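Local coordinates for protein alcohol dehydrogenase (PDB 5VM2) that is a zinc-binding protein of unknown substrate specificity that is probably an NAD(H)- or NADP(H)-dependent dehydrogenase of the alcohol dehydrogenase family, at residues V249-A254 with G272-N277; Q326-S331 with G341-S346; H159-A164 with L185-C190; V216-A221 with A227-F232; E203-M208 with N333-I338. One frame throughout, in Å; residues are numbered along the deposited sequence.

Contact 1. Residues V249-A254 with G272-N277; sequences VTVKQA and GASAIN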
# COMPACT_ATOMS: atom_id res chain seq x y z
N VAL A 249 -9.44 -1.74 -18.04
CA VAL A 249 -8.58 -1.85 -19.22
C VAL A 249 -7.44 -2.83 -18.95
O VAL A 249 -7.17 -3.73 -19.76
CB VAL A 249 -8.04 -0.47 -19.64
CG1 VAL A 249 -7.52 0.31 -18.44
CG2 VAL A 249 -6.95 -0.62 -20.70
N THR A 250 -6.79 -2.68 -17.80
CA THR A 250 -5.55 -3.41 -17.54
C THR A 250 -5.83 -4.89 -17.26
O THR A 250 -5.15 -5.77 -17.80
CB THR A 250 -4.81 -2.76 -16.38
OG1 THR A 250 -5.74 -2.41 -15.34
CG2 THR A 250 -4.09 -1.51 -16.85
N VAL A 251 -6.81 -5.17 -16.40
CA VAL A 251 -7.12 -6.56 -16.05
C VAL A 251 -7.47 -7.36 -17.30
O VAL A 251 -6.94 -8.45 -17.54
CB VAL A 251 -8.27 -6.61 -15.02
CG1 VAL A 251 -8.76 -8.04 -14.85
CG2 VAL A 251 -7.82 -6.04 -13.68
N LYS A 252 -8.36 -6.81 -18.13
CA LYS A 252 -8.73 -7.47 -19.38
C LYS A 252 -7.55 -7.57 -20.34
O LYS A 252 -7.53 -8.46 -21.20
CB LYS A 252 -9.88 -6.70 -20.02
CG LYS A 252 -10.56 -7.38 -21.19
CD LYS A 252 -11.89 -6.71 -21.48
CE LYS A 252 -12.47 -7.14 -22.81
NZ LYS A 252 -12.77 -8.59 -22.85
N GLN A 253 -6.57 -6.67 -20.22
CA GLN A 253 -5.40 -6.68 -21.09
C GLN A 253 -4.42 -7.80 -20.73
O GLN A 253 -3.79 -8.37 -21.62
CB GLN A 253 -4.67 -5.34 -21.01
CG GLN A 253 -5.07 -4.31 -22.06
CD GLN A 253 -4.26 -3.03 -21.93
OE1 GLN A 253 -3.46 -2.88 -21.01
NE2 GLN A 253 -4.48 -2.10 -22.85
N ALA A 254 -4.28 -8.10 -19.44
CA ALA A 254 -3.23 -9.00 -18.99
C ALA A 254 -3.23 -10.36 -19.68
O ALA A 254 -2.13 -10.89 -19.94
CB ALA A 254 -3.30 -9.17 -17.47
N GLY A 272 -15.19 -3.70 -10.14
CA GLY A 272 -16.20 -4.27 -10.99
C GLY A 272 -15.75 -5.61 -11.56
O GLY A 272 -14.62 -6.06 -11.36
N ALA A 273 -16.67 -6.26 -12.27
CA ALA A 273 -16.34 -7.50 -12.96
C ALA A 273 -15.54 -7.20 -14.22
O ALA A 273 -15.64 -6.13 -14.81
CB ALA A 273 -17.62 -8.27 -13.31
N SER A 274 -14.74 -8.18 -14.63
CA SER A 274 -13.91 -8.04 -15.82
C SER A 274 -13.98 -9.32 -16.64
O SER A 274 -13.78 -10.41 -16.10
CB SER A 274 -12.46 -7.72 -15.45
OG SER A 274 -11.89 -8.77 -14.68
N ALA A 275 -14.27 -9.18 -17.93
CA ALA A 275 -14.38 -10.33 -18.83
C ALA A 275 -12.99 -10.84 -19.19
O ALA A 275 -12.19 -10.11 -19.80
CB ALA A 275 -15.16 -9.94 -20.09
N ILE A 276 -12.70 -12.08 -18.82
CA ILE A 276 -11.39 -12.69 -19.04
C ILE A 276 -11.48 -13.64 -20.23
O ILE A 276 -12.40 -14.46 -20.31
CB ILE A 276 -10.90 -13.43 -17.78
CG1 ILE A 276 -10.72 -12.45 -16.62
CG2 ILE A 276 -9.60 -14.17 -18.07
CD1 ILE A 276 -10.02 -11.16 -17.00
N ASN A 277 -10.52 -13.53 -21.14
CA ASN A 277 -10.43 -14.43 -22.29
C ASN A 277 -9.52 -15.59 -21.90
O ASN A 277 -8.30 -15.55 -22.09
CB ASN A 277 -9.92 -13.69 -23.52
CG ASN A 277 -9.94 -14.54 -24.78
OD1 ASN A 277 -9.98 -15.77 -24.72
ND2 ASN A 277 -9.91 -13.89 -25.93
O HOH W 1 -9.27 -10.78 -21.24

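Contact 2. Residues Q326-S331 with G341-S346; sequences QAFEES and GVIKIS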
# COMPACT_ATOMS: atom_id res chain seq x y z
N GLN A 326 -8.28 19.76 2.55
CA GLN A 326 -7.66 19.99 1.26
C GLN A 326 -6.86 18.78 0.80
O GLN A 326 -6.90 18.41 -0.38
CB GLN A 326 -6.76 21.23 1.33
CG GLN A 326 -5.61 21.22 0.33
CD GLN A 326 -4.86 22.53 0.30
OE1 GLN A 326 -4.90 23.30 1.26
NE2 GLN A 326 -4.19 22.80 -0.81
N ALA A 327 -6.15 18.13 1.73
CA ALA A 327 -5.39 16.93 1.41
C ALA A 327 -6.26 15.89 0.70
O ALA A 327 -5.83 15.26 -0.27
CB ALA A 327 -4.78 16.33 2.68
N PHE A 328 -7.49 15.71 1.17
CA PHE A 328 -8.36 14.70 0.56
C PHE A 328 -9.05 15.23 -0.68
O PHE A 328 -9.27 14.47 -1.63
CB PHE A 328 -9.37 14.19 1.58
CG PHE A 328 -8.84 13.08 2.44
CD1 PHE A 328 -8.74 11.79 1.94
CD2 PHE A 328 -8.40 13.33 3.73
CE1 PHE A 328 -8.23 10.77 2.72
CE2 PHE A 328 -7.89 12.31 4.52
CZ PHE A 328 -7.81 11.03 4.01
N GLU A 329 -9.41 16.52 -0.70
CA GLU A 329 -9.96 17.10 -1.92
C GLU A 329 -8.96 17.02 -3.07
O GLU A 329 -9.29 16.55 -4.16
CB GLU A 329 -10.37 18.55 -1.67
CG GLU A 329 -11.57 18.70 -0.75
CD GLU A 329 -11.87 20.14 -0.39
OE1 GLU A 329 -11.16 21.05 -0.88
OE2 GLU A 329 -12.82 20.38 0.38
N GLU A 330 -7.72 17.46 -2.83
CA GLU A 330 -6.71 17.42 -3.88
C GLU A 330 -6.38 15.99 -4.29
O GLU A 330 -6.09 15.73 -5.46
CB GLU A 330 -5.44 18.14 -3.42
CG GLU A 330 -5.62 19.64 -3.30
CD GLU A 330 -4.31 20.37 -3.11
OE1 GLU A 330 -3.27 19.70 -2.98
OE2 GLU A 330 -4.33 21.62 -3.08
N SER A 331 -6.42 15.05 -3.34
CA SER A 331 -6.21 13.65 -3.68
C SER A 331 -7.30 13.11 -4.60
O SER A 331 -7.10 12.08 -5.25
CB SER A 331 -6.12 12.81 -2.41
OG SER A 331 -5.01 13.22 -1.62
N GLY A 341 0.92 11.25 -1.72
CA GLY A 341 0.76 12.32 -0.76
C GLY A 341 0.81 11.77 0.65
O GLY A 341 0.40 10.64 0.91
N VAL A 342 1.34 12.58 1.57
CA VAL A 342 1.36 12.23 2.98
C VAL A 342 0.87 13.43 3.78
O VAL A 342 0.86 14.57 3.30
CB VAL A 342 2.76 11.80 3.48
CG1 VAL A 342 3.32 10.68 2.62
CG2 VAL A 342 3.71 12.99 3.50
N ILE A 343 0.43 13.16 5.00
CA ILE A 343 -0.05 14.19 5.92
C ILE A 343 0.90 14.22 7.11
O ILE A 343 1.14 13.20 7.75
CB ILE A 343 -1.49 13.92 6.36
CG1 ILE A 343 -2.44 14.02 5.16
CG2 ILE A 343 -1.90 14.92 7.43
CD1 ILE A 343 -3.79 13.40 5.38
N LYS A 344 1.45 15.40 7.38
CA LYS A 344 2.38 15.61 8.48
C LYS A 344 1.59 15.98 9.73
O LYS A 344 0.83 16.95 9.73
CB LYS A 344 3.39 16.71 8.13
CG LYS A 344 4.46 16.92 9.19
CD LYS A 344 5.39 18.06 8.80
CE LYS A 344 6.79 17.83 9.34
NZ LYS A 344 6.79 17.43 10.77
N ILE A 345 1.75 15.20 10.80
CA ILE A 345 1.07 15.49 12.05
C ILE A 345 2.07 16.00 13.08
O ILE A 345 2.68 15.21 13.81
CB ILE A 345 0.31 14.26 12.58
CG1 ILE A 345 -0.68 13.76 11.53
CG2 ILE A 345 -0.43 14.61 13.86
CD1 ILE A 345 -1.30 12.43 11.87
N SER A 346 2.26 17.31 13.11
CA SER A 346 2.92 17.98 14.21
C SER A 346 1.87 18.66 15.08
O SER A 346 0.70 18.77 14.71
CB SER A 346 3.93 19.01 13.68
OG SER A 346 3.32 19.89 12.76

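Contact 3. Residues H159-A164 with L185-C190; sequences HAAMLA and LQACKC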
# COMPACT_ATOMS: atom_id res chain seq x y z
N HIS A 159 5.07 -7.90 -1.20
CA HIS A 159 4.30 -9.12 -1.08
C HIS A 159 3.90 -9.65 -2.46
O HIS A 159 3.95 -10.86 -2.71
CB HIS A 159 3.07 -8.85 -0.21
CG HIS A 159 2.22 -10.05 0.06
ND1 HIS A 159 2.64 -11.10 0.85
CD2 HIS A 159 0.96 -10.35 -0.33
CE1 HIS A 159 1.68 -12.01 0.92
NE2 HIS A 159 0.65 -11.58 0.21
N ALA A 160 3.53 -8.76 -3.37
CA ALA A 160 3.18 -9.18 -4.73
C ALA A 160 4.37 -9.84 -5.42
O ALA A 160 4.25 -10.95 -5.97
CB ALA A 160 2.68 -7.98 -5.54
N ALA A 161 5.53 -9.19 -5.39
CA ALA A 161 6.71 -9.74 -6.05
C ALA A 161 7.12 -11.07 -5.42
O ALA A 161 7.52 -12.00 -6.14
CB ALA A 161 7.87 -8.75 -5.98
N MET A 162 7.03 -11.18 -4.10
CA MET A 162 7.40 -12.43 -3.43
C MET A 162 6.41 -13.53 -3.76
O MET A 162 6.81 -14.67 -4.06
CB MET A 162 7.47 -12.21 -1.92
CG MET A 162 8.59 -11.30 -1.46
SD MET A 162 10.07 -12.24 -1.13
CE MET A 162 10.94 -11.11 -0.05
N LEU A 163 5.11 -13.22 -3.72
CA LEU A 163 4.09 -14.19 -4.11
C LEU A 163 4.31 -14.66 -5.54
O LEU A 163 4.11 -15.84 -5.85
CB LEU A 163 2.70 -13.57 -3.97
CG LEU A 163 1.91 -13.83 -2.69
CD1 LEU A 163 0.44 -13.53 -2.92
CD2 LEU A 163 2.10 -15.26 -2.23
N ALA A 164 4.72 -13.75 -6.42
CA ALA A 164 4.92 -14.08 -7.82
C ALA A 164 6.21 -14.84 -8.09
O ALA A 164 6.40 -15.31 -9.21
CB ALA A 164 4.90 -12.80 -8.66
N LEU A 185 7.36 -2.33 -8.87
CA LEU A 185 8.57 -2.21 -9.68
C LEU A 185 9.83 -2.32 -8.82
O LEU A 185 10.74 -3.11 -9.12
CB LEU A 185 8.54 -0.88 -10.44
CG LEU A 185 9.83 -0.25 -10.96
CD1 LEU A 185 10.45 -1.12 -12.05
CD2 LEU A 185 9.54 1.18 -11.46
N GLN A 186 9.91 -1.54 -7.75
CA GLN A 186 11.09 -1.59 -6.90
C GLN A 186 11.21 -2.94 -6.20
O GLN A 186 12.33 -3.45 -6.00
CB GLN A 186 11.04 -0.44 -5.89
CG GLN A 186 11.04 0.92 -6.57
CD GLN A 186 11.47 2.02 -5.64
OE1 GLN A 186 12.65 2.19 -5.38
NE2 GLN A 186 10.50 2.79 -5.14
N ALA A 187 10.09 -3.56 -5.84
CA ALA A 187 10.15 -4.90 -5.27
C ALA A 187 10.70 -5.90 -6.29
O ALA A 187 11.55 -6.73 -5.95
CB ALA A 187 8.78 -5.34 -4.77
N CYS A 188 10.23 -5.83 -7.54
CA CYS A 188 10.76 -6.71 -8.57
C CYS A 188 12.26 -6.52 -8.75
O CYS A 188 13.00 -7.49 -8.95
CB CYS A 188 10.03 -6.49 -9.89
SG CYS A 188 8.31 -7.05 -9.88
N LYS A 189 12.73 -5.27 -8.68
CA LYS A 189 14.16 -5.02 -8.76
C LYS A 189 14.91 -5.66 -7.60
O LYS A 189 15.97 -6.26 -7.78
CB LYS A 189 14.44 -3.52 -8.79
CG LYS A 189 13.92 -2.80 -10.02
CD LYS A 189 14.94 -1.79 -10.53
CE LYS A 189 15.10 -0.62 -9.57
NZ LYS A 189 16.51 -0.14 -9.47
N CYS A 190 14.36 -5.54 -6.39
CA CYS A 190 15.02 -6.11 -5.22
C CYS A 190 15.10 -7.63 -5.30
O CYS A 190 16.01 -8.23 -4.73
CB CYS A 190 14.29 -5.69 -3.95
SG CYS A 190 14.50 -3.94 -3.56

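Contact 4. Residues V216-A221 with A227-F232; sequences VVINGA and ARCQQF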
# COMPACT_ATOMS: atom_id res chain seq x y z
N VAL A 216 11.79 -0.59 -19.57
CA VAL A 216 11.09 0.08 -20.66
C VAL A 216 9.82 0.67 -20.07
O VAL A 216 9.22 0.09 -19.17
CB VAL A 216 10.77 -0.89 -21.82
CG1 VAL A 216 9.96 -0.20 -22.90
CG2 VAL A 216 12.05 -1.48 -22.40
N VAL A 217 9.42 1.85 -20.55
CA VAL A 217 8.16 2.47 -20.15
C VAL A 217 7.30 2.65 -21.40
O VAL A 217 7.81 2.98 -22.47
CB VAL A 217 8.38 3.81 -19.43
CG1 VAL A 217 9.05 3.58 -18.08
CG2 VAL A 217 9.23 4.75 -20.28
N ILE A 218 6.00 2.41 -21.25
CA ILE A 218 5.08 2.36 -22.38
C ILE A 218 3.86 3.20 -22.03
O ILE A 218 3.20 2.96 -21.02
CB ILE A 218 4.67 0.91 -22.72
CG1 ILE A 218 5.86 0.15 -23.30
CG2 ILE A 218 3.50 0.90 -23.68
CD1 ILE A 218 5.79 -1.36 -23.09
N ASN A 219 3.57 4.19 -22.87
CA ASN A 219 2.40 5.04 -22.68
C ASN A 219 1.26 4.46 -23.50
O ASN A 219 1.20 4.65 -24.72
CB ASN A 219 2.72 6.48 -23.08
CG ASN A 219 1.57 7.43 -22.81
OD1 ASN A 219 0.40 7.05 -22.91
ND2 ASN A 219 1.89 8.66 -22.45
N GLY A 220 0.34 3.79 -22.82
CA GLY A 220 -0.80 3.15 -23.46
C GLY A 220 -1.77 4.09 -24.14
O GLY A 220 -2.60 3.63 -24.93
N ALA A 221 -1.69 5.39 -23.86
CA ALA A 221 -2.51 6.36 -24.57
C ALA A 221 -1.88 6.79 -25.88
O ALA A 221 -2.60 7.10 -26.83
CB ALA A 221 -2.77 7.59 -23.69
N ALA A 227 1.13 -4.36 -28.66
CA ALA A 227 2.23 -4.45 -29.63
C ALA A 227 3.57 -4.15 -28.97
O ALA A 227 4.56 -4.85 -29.19
CB ALA A 227 1.97 -3.51 -30.80
N ARG A 228 3.62 -3.09 -28.16
CA ARG A 228 4.87 -2.72 -27.50
C ARG A 228 5.33 -3.81 -26.53
O ARG A 228 6.53 -4.08 -26.41
CB ARG A 228 4.71 -1.39 -26.78
CG ARG A 228 4.53 -0.19 -27.72
CD ARG A 228 5.83 0.19 -28.42
NE ARG A 228 6.90 0.48 -27.46
CZ ARG A 228 7.90 -0.35 -27.19
NH1 ARG A 228 7.99 -1.52 -27.80
NH2 ARG A 228 8.83 -0.00 -26.30
N CYS A 229 4.38 -4.44 -25.83
CA CYS A 229 4.74 -5.52 -24.91
C CYS A 229 5.19 -6.76 -25.67
O CYS A 229 6.11 -7.46 -25.23
CB CYS A 229 3.55 -5.84 -24.01
SG CYS A 229 3.26 -4.62 -22.69
N GLN A 230 4.54 -7.06 -26.80
CA GLN A 230 4.96 -8.20 -27.60
C GLN A 230 6.37 -8.00 -28.15
O GLN A 230 7.16 -8.95 -28.23
CB GLN A 230 3.97 -8.44 -28.74
CG GLN A 230 2.68 -9.12 -28.29
CD GLN A 230 2.93 -10.45 -27.61
OE1 GLN A 230 3.00 -10.53 -26.38
NE2 GLN A 230 3.07 -11.51 -28.40
N GLN A 231 6.70 -6.77 -28.55
CA GLN A 231 8.08 -6.46 -28.90
C GLN A 231 9.00 -6.66 -27.70
O GLN A 231 10.06 -7.29 -27.82
CB GLN A 231 8.18 -5.02 -29.42
CG GLN A 231 9.61 -4.55 -29.64
CD GLN A 231 9.69 -3.07 -29.94
OE1 GLN A 231 8.72 -2.44 -30.35
NE2 GLN A 231 10.87 -2.49 -29.72
N PHE A 232 8.59 -6.14 -26.54
CA PHE A 232 9.40 -6.26 -25.33
C PHE A 232 9.70 -7.71 -25.00
O PHE A 232 10.82 -8.05 -24.59
CB PHE A 232 8.69 -5.55 -24.18
CG PHE A 232 9.25 -5.85 -22.82
CD1 PHE A 232 8.49 -6.52 -21.87
CD2 PHE A 232 10.52 -5.42 -22.47
CE1 PHE A 232 9.00 -6.79 -20.61
CE2 PHE A 232 11.04 -5.68 -21.21
CZ PHE A 232 10.28 -6.36 -20.28
O HOH W 2 7.67 2.48 -25.21

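Contact 5. Residues E203-M208 with N333-I338; sequences EKRLAM and NNKRDI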
# COMPACT_ATOMS: atom_id res chain seq x y z
N GLU A 203 2.53 10.80 -18.37
CA GLU A 203 3.96 10.89 -18.61
C GLU A 203 4.73 11.12 -17.32
O GLU A 203 5.89 10.69 -17.20
CB GLU A 203 4.27 12.00 -19.62
CG GLU A 203 4.07 11.59 -21.08
CD GLU A 203 4.98 10.45 -21.51
OE1 GLU A 203 6.09 10.33 -20.95
OE2 GLU A 203 4.59 9.69 -22.42
N LYS A 204 4.12 11.79 -16.34
CA LYS A 204 4.81 12.03 -15.07
C LYS A 204 5.03 10.72 -14.31
O LYS A 204 6.06 10.55 -13.65
CB LYS A 204 4.04 13.02 -14.21
CG LYS A 204 3.86 14.41 -14.83
CD LYS A 204 5.05 14.80 -15.69
CE LYS A 204 4.65 15.86 -16.71
NZ LYS A 204 5.72 16.10 -17.72
N ARG A 205 4.07 9.80 -14.38
CA ARG A 205 4.25 8.51 -13.72
C ARG A 205 5.28 7.66 -14.45
O ARG A 205 6.07 6.94 -13.81
CB ARG A 205 2.91 7.77 -13.63
CG ARG A 205 1.86 8.49 -12.79
CD ARG A 205 0.66 7.59 -12.51
NE ARG A 205 -0.24 8.19 -11.52
CZ ARG A 205 -1.34 7.60 -11.06
NH1 ARG A 205 -1.68 6.40 -11.49
NH2 ARG A 205 -2.09 8.22 -10.16
N LEU A 206 5.30 7.72 -15.78
CA LEU A 206 6.30 6.97 -16.53
C LEU A 206 7.69 7.54 -16.33
O LEU A 206 8.67 6.79 -16.33
CB LEU A 206 5.93 6.94 -18.01
CG LEU A 206 4.67 6.13 -18.33
CD1 LEU A 206 4.40 6.12 -19.82
CD2 LEU A 206 4.78 4.72 -17.78
N ALA A 207 7.80 8.86 -16.17
CA ALA A 207 9.08 9.45 -15.81
C ALA A 207 9.56 8.89 -14.47
O ALA A 207 10.75 8.60 -14.30
CB ALA A 207 8.97 10.97 -15.75
N MET A 208 8.64 8.73 -13.52
CA MET A 208 9.03 8.20 -12.22
C MET A 208 9.36 6.71 -12.31
O MET A 208 10.26 6.23 -11.62
CB MET A 208 7.92 8.45 -11.20
CG MET A 208 8.25 7.96 -9.81
SD MET A 208 8.94 9.25 -8.77
CE MET A 208 10.59 8.65 -8.58
N ASN A 333 -9.21 15.64 -6.69
CA ASN A 333 -9.25 16.56 -7.82
C ASN A 333 -7.98 16.45 -8.67
O ASN A 333 -8.05 16.32 -9.89
CB ASN A 333 -9.43 17.99 -7.32
CG ASN A 333 -10.56 18.11 -6.31
OD1 ASN A 333 -11.51 17.34 -6.33
ND2 ASN A 333 -10.45 19.09 -5.42
N ASN A 334 -6.82 16.52 -8.03
CA ASN A 334 -5.56 16.48 -8.76
C ASN A 334 -4.89 15.12 -8.62
O ASN A 334 -3.70 15.03 -8.32
CB ASN A 334 -4.62 17.58 -8.28
CG ASN A 334 -3.52 17.90 -9.28
OD1 ASN A 334 -3.61 17.52 -10.45
ND2 ASN A 334 -2.49 18.60 -8.83
N LYS A 335 -5.67 14.05 -8.83
CA LYS A 335 -5.09 12.71 -8.93
C LYS A 335 -4.06 12.62 -10.05
O LYS A 335 -3.19 11.74 -10.01
CB LYS A 335 -6.21 11.69 -9.15
CG LYS A 335 -6.06 10.39 -8.38
CD LYS A 335 -7.30 9.52 -8.55
CE LYS A 335 -7.00 8.06 -8.26
NZ LYS A 335 -5.97 7.52 -9.19
N ARG A 336 -4.14 13.51 -11.03
CA ARG A 336 -3.25 13.48 -12.19
C ARG A 336 -1.80 13.75 -11.82
O ARG A 336 -0.89 13.29 -12.51
CB ARG A 336 -3.72 14.51 -13.23
CG ARG A 336 -3.10 14.35 -14.61
CD ARG A 336 -2.32 15.60 -15.01
NE ARG A 336 -1.54 15.38 -16.23
CZ ARG A 336 -0.29 14.92 -16.26
NH1 ARG A 336 0.33 14.62 -15.13
NH2 ARG A 336 0.33 14.76 -17.42
N ASP A 337 -1.56 14.52 -10.76
CA ASP A 337 -0.22 15.02 -10.45
C ASP A 337 0.35 14.46 -9.16
O ASP A 337 1.44 14.87 -8.75
CB ASP A 337 -0.24 16.55 -10.40
CG ASP A 337 -0.23 17.19 -11.77
OD1 ASP A 337 0.75 16.96 -12.52
OD2 ASP A 337 -1.19 17.91 -12.11
N ILE A 338 -0.34 13.53 -8.51
CA ILE A 338 0.10 12.99 -7.23
C ILE A 338 0.60 11.56 -7.44
O ILE A 338 -0.16 10.69 -7.89
CB ILE A 338 -1.02 13.02 -6.18
CG1 ILE A 338 -1.49 14.46 -5.96
CG2 ILE A 338 -0.54 12.41 -4.87
CD1 ILE A 338 -2.64 14.58 -4.97

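Contact 1. Residues V249-A254 with G272-N277
The flat group between Lys252 and Ala275 is the peptide carbonyl of Ala275. The aliphatic chain of Lys252 runs alongside this carbonyl, its CG 3.5 Å from Ala275 O. With CG anti to the backbone N (chi1 -169°), the lysine stays extended as far as CE and then bends at its last torsion (chi4 63°), which brings the ammonium back to the same oxygen. The resulting bond is weak, Lys252 NZ lying 3.5 Å from Ala275 O, and the NZ also sits 3.9 Å from the methyl carbon CB of Ala275. A water completes the polar side: it donates to Lys252 O at 2.9 Å, accepts from Asn277 N at 3.0 Å and gives a weaker bond to Ala275 O. Helix and loop are thus tied by their backbones, with the lysine on the exposed side. On the buried side, Val251 presents CG1 to the hydroxyl of Ser274 (Val251 CG1 to Ser274 OG 3.2 Å). The same methyl meets Ile276, whose chain starts away from the helix but returns CD1 to 4.0 Å from Val251 CG1. Val251 also rests on Glu243 of strand 238-243, and Asn277 bonds to Tyr256. Here the long loop between strands 262-267 and 286-290 is laid against the short helix 248-253, a peripheral connection of the Rossmann fold of this dehydrogenase family.

Contact 2. Residues Q326-S331 with G341-S346
Ile343 carries most of this contact, pushing its delta methyl from the strand toward the helix and meeting both Ala327 and Phe328. Its CG1 stands beside the backbone N and anti to the carbonyl carbon (chi1 -64°), and the nearly extended second torsion sends CD1 to where it touches both partners. Ala327 answers with its methyl, Ala327 CB lying 4.1 Å from Ile343 CD1 and at much the same distance from Ile343 CG1, a blunt apolar meeting on the helix side that faces the strand. Phe328 leaves the helix at a different angle, but its ring comes nearer, Ile343 CD1 meeting it obliquely at Phe328 CE2, 4.3 Å away. Nothing polar passes between the two segments, and all three residues are buried.

Polar groups of the helix bond within it. Ala327 O is gripped twice, by Ser331 N at 3.1 Å and by Ser331 OG at 2.6 Å, the serine hydroxyl bonding back within its own helix. On the outer surface Gln326 NE2 bonds to Glu330 OE2 at 2.6 Å, meeting the carboxylate from well above its plane, while Glu330 OE1 bonds to Tyr319 OH.

Helix 324-333 and strand 340-344 belong to a beta-alpha-beta unit that starts with strand 315-320, parallel to 340-344 in the sheet. Strand 28-37 runs antiparallel along the opposite edge of 340-344, Leu125 touches both Phe328 and Ile343, and Phe46 of helix 41-48 meets the Phe328 ring.

Contact 3. Residues H159-A164 with L185-C190
Ala161 and Ala187 meet methyl to methyl, Ala161 CB lying 3.7 Å from Ala187 CB, both directed at the facing helix. Neither side chain has a torsion to adjust, so the backbones alone set this distance, and they come close: the CA atoms of Ala161 and Cys188 are 5.7 Å apart. Cys188 adds a looser touch. Its SG lies anti to the carbonyl carbon (chi1 -69°), beside the backbone N, which places the sulfur along the flank of the alanine pair, 4.3 Å from Ala161 CB, and against Phe242. The methyl of Ala161 also lies over the helix backbone, 4.1 Å from Cys188 N. Small side chains on both sides allow this intimacy. In fold terms, the end of the long helix 145-163 is packed on helix 179-190, the helix that starts within what is probably the glycine-rich turn of the Rossmann fold, and strand 238-243 borders both through Phe242, which touches Ala160 and Cys188. His159 and Leu163 occupy the other side of helix 145-163. His159 holds its ring away from the neighbouring helix, CG being anti to the backbone N (chi1 -177°), and ND1 bonds to Arg296. One face of that imidazole is covered by Leu163, whose CG sits 3.8 Å above the ring plane and offset toward its rim, one helical turn further on. Leu163 itself continues onto Val290 and Met265.

Contact 4. Residues V216-A221 with A227-F232
Ile218 and Arg228 form the broadest part of this contact, the CD1 of the isoleucine lying 3.8 Å from CB of Arg228, with the remaining isoleucine branches close behind. The same Ile218 CD1 also reaches the sulfur of the next residue, 4.1 Å from Cys229 SG. Two places back along the strand, Val216 divides its methyls: CG1 is 3.6 Å from Arg228 NH2, while CG2 meets the ring of Phe232, 4.2 Å from its CD2. The arginine covers both strand residues because its chain, bent at chi2 and chi3 (-73° and -57°), folds back toward the strand after leaving the helix. Strand and helix segments run nearly antiparallel at 163°: 216-219 is the edge strand of the six-stranded parallel Rossmann sheet, and helix 225-232 begins the crossover that carries the chain to strand 238-243 on the far side of the central strand 171-175. A second shell holds the arginine in place. A water in the plane of the guanidinium accepts from Arg228 NH2 at 2.9 Å and donates to Val217 O. Glu223 makes a salt bridge with Arg228 NE through one carboxylate oxygen and accepts from Asn219 N with the other. Asn219 OD1 receives Ala221 N at 2.8 Å, an Asx turn that leads the chain from the strand toward the helix. At the opposite end, the Phe232 ring has a cation-pi partner in Lys171.

Contact 5. Residues E203-M208 with N333-I338
Lys204 and Arg336 pass each other at a slant, with the aliphatic part of the lysine against the guanidinium: Lys204 CG lies at the edge of that group, near its plane, 3.5 Å from Arg336 NH1. The lysine bends at chi2 and its ammonium leads away, while Arg336, after a bend at its own second torsion, is turned back to Asp337 in a salt bridge at 3.5 Å from Arg336 NH1 to Asp337 OD1. Arg205 behaves differently. Its chain is extended from CG to NE (chi2 -169°) and reaches straight along the loop, so that Arg205 NH2 lies 3.7 Å from Lys335 O and 3.9 Å from Ile338 O, approaching both obliquely. Lys335 NZ comes within 4.1 Å of Arg205 NH2; the two carbonyl oxygens, facing the guanidinium at long range, may offset part of this positive charge. Arg205 NH1 also has a long, weak ion pair with Asp200. Arg205 NE is buried without a partner in the model. The loop after helix 324-333 thus leans on the start of helix 203-211, with Arg205 touching Ala177 in the probable glycine-rich turn and Ile338 packing on strand 315-320.

How the contacts relate
Contacts 2 and 3 are buried and wholly apolar across their interfaces, a helix on a strand in one and two helices meeting through small side chains in the other. Contacts 1 and 5 lie at the surface, with a lysine weakly bonded to a loop carbonyl in contact 1 and unbonded cationic groups near carbonyls in contact 5; contact 4 falls between, joining aliphatic cover to a water-bound arginine. Contact 5 links to two others: Ile338 CD1 packs on Glu330 and Ser331 of contact 2, while Glu203 and Leu206 touch Asn219 of contact 4. It therefore bridges the unit of contact 2 to the Rossmann domain, where contact 4 includes the edge strand and contacts 1 and 3 join helices and a loop around the sheet.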